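Local coordinates for L-arabinose ABC transporter, periplasmic L-arabinose-binding protein (PDB 4KZK) that binds a pyranose sugar in the periplasm, here beta-D-galactose, and probably delivers L-arabinose to an ABC transporter, at residues 138-143 with 316-321. Residues are numbered along the deposited sequence; the frame is centred on the assembly and turned at random.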
# COMPACT_ATOMS: atom_id res chain seq x y z
N PRO A 138 13.15 10.33 9.02
CA PRO A 138 11.73 10.61 9.25
C PRO A 138 10.90 9.81 8.26
O PRO A 138 11.30 9.66 7.11
CB PRO A 138 11.61 12.10 8.97
CG PRO A 138 12.76 12.38 8.05
CD PRO A 138 13.86 11.51 8.53
N HIS A 139 9.78 9.29 8.75
CA HIS A 139 8.95 8.37 7.99
C HIS A 139 7.48 8.75 8.02
O HIS A 139 6.98 9.21 9.04
CB HIS A 139 9.11 6.97 8.56
CG HIS A 139 8.30 5.95 7.82
ND1 HIS A 139 8.61 5.55 6.54
CD2 HIS A 139 7.19 5.27 8.17
CE1 HIS A 139 7.70 4.69 6.12
NE2 HIS A 139 6.84 4.48 7.10
N MET A 140 6.79 8.56 6.91
CA MET A 140 5.34 8.64 6.90
C MET A 140 4.80 7.38 6.26
O MET A 140 5.23 7.02 5.16
CB MET A 140 4.83 9.85 6.14
CG MET A 140 3.32 9.97 6.21
SD MET A 140 2.57 11.34 5.29
CE MET A 140 3.26 12.76 6.15
N GLY A 141 3.90 6.70 6.96
CA GLY A 141 3.22 5.53 6.41
C GLY A 141 1.82 5.47 6.95
O GLY A 141 1.35 6.42 7.56
N ILE A 142 1.16 4.33 6.72
CA ILE A 142 -0.19 4.16 7.19
C ILE A 142 -0.19 3.45 8.55
O ILE A 142 0.75 2.73 8.87
CB ILE A 142 -1.09 3.42 6.17
CG1 ILE A 142 -0.75 1.92 6.05
CG2 ILE A 142 -1.00 4.10 4.83
CD1 ILE A 142 -1.71 1.17 5.16
N SER A 143 -1.26 3.65 9.32
CA SER A 143 -1.46 2.90 10.56
C SER A 143 -1.93 1.49 10.22
O SER A 143 -3.12 1.19 10.20
CB SER A 143 -2.46 3.62 11.49
OG SER A 143 -2.35 3.06 12.81
N VAL A 316 4.88 9.60 11.19
CA VAL A 316 3.49 9.96 11.01
C VAL A 316 2.80 8.75 10.41
O VAL A 316 3.22 8.25 9.37
CB VAL A 316 3.32 11.16 10.08
CG1 VAL A 316 1.83 11.43 9.79
CG2 VAL A 316 3.98 12.39 10.69
N LEU A 317 1.74 8.30 11.05
CA LEU A 317 0.99 7.14 10.60
C LEU A 317 -0.43 7.58 10.30
O LEU A 317 -1.17 8.00 11.18
CB LEU A 317 0.97 6.07 11.68
CG LEU A 317 2.33 5.45 11.96
CD1 LEU A 317 2.15 4.41 13.06
CD2 LEU A 317 2.99 4.86 10.72
N THR A 318 -0.77 7.49 9.02
CA THR A 318 -2.02 8.04 8.48
C THR A 318 -3.18 7.05 8.49
O THR A 318 -3.01 5.85 8.68
CB THR A 318 -1.80 8.53 7.05
OG1 THR A 318 -1.53 7.42 6.19
CG2 THR A 318 -0.66 9.58 6.99
N SER A 319 -4.38 7.57 8.31
CA SER A 319 -5.60 6.80 8.47
C SER A 319 -6.37 6.68 7.17
O SER A 319 -6.07 7.35 6.18
CB SER A 319 -6.50 7.46 9.52
OG SER A 319 -5.91 7.38 10.82
N GLY A 320 -7.39 5.83 7.19
CA GLY A 320 -8.20 5.58 6.02
C GLY A 320 -9.66 5.37 6.35
O GLY A 320 -10.04 5.22 7.51
N THR A 321 -10.49 5.36 5.31
CA THR A 321 -11.90 5.04 5.47
C THR A 321 -12.37 4.15 4.33
O THR A 321 -11.85 4.20 3.21
CB THR A 321 -12.80 6.29 5.49
OG1 THR A 321 -12.71 6.94 4.22
CG2 THR A 321 -12.39 7.24 6.60
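Gly141 O accepts the amide of Thr318, whose N lies 2.8 Å away in the carbonyl plane with an N-H...O angle of 162°. The same oxygen takes a CA-H...O contact from Leu317 CA at 3.1 Å. Thr318 chi1 (67°) sets OG1 between the backbone N and the carbonyl carbon, 3.3 Å from Gly141 O, a long, weak approach left unsettled because the hydroxyl also hydrogen-bonds with His294 NE2 of helix 291-308. Hydrogen bonds from Val316 N to His139 O, Gly141 N to Val316 O (2.9 Å) and Ser143 N to Thr318 O complete a parallel ladder, with the strand axes inclined by 22°. On the face bearing Met140, Ile142, Val316 and Thr318, Met140 lies beside Val316, pointing the same way, with CG 4.0 Å from Val316 CB. Met140 SD reaches Thr318 CG2 (4.1 Å), the two side chains crossing at about a right angle. Ile142 CG2 meets Thr318 OG1 at 3.6 Å, while Ile142 also touches the bound galactose. On the other face, Leu317 CD2 packs against Ile142 O at 3.6 Å. Strand 315-324 lies between parallel strand 139-142, whose Ile142 lines the sugar pocket, and antiparallel strand 283-288, consistent with the interdomain strand crossing of type I periplasmic binding proteins.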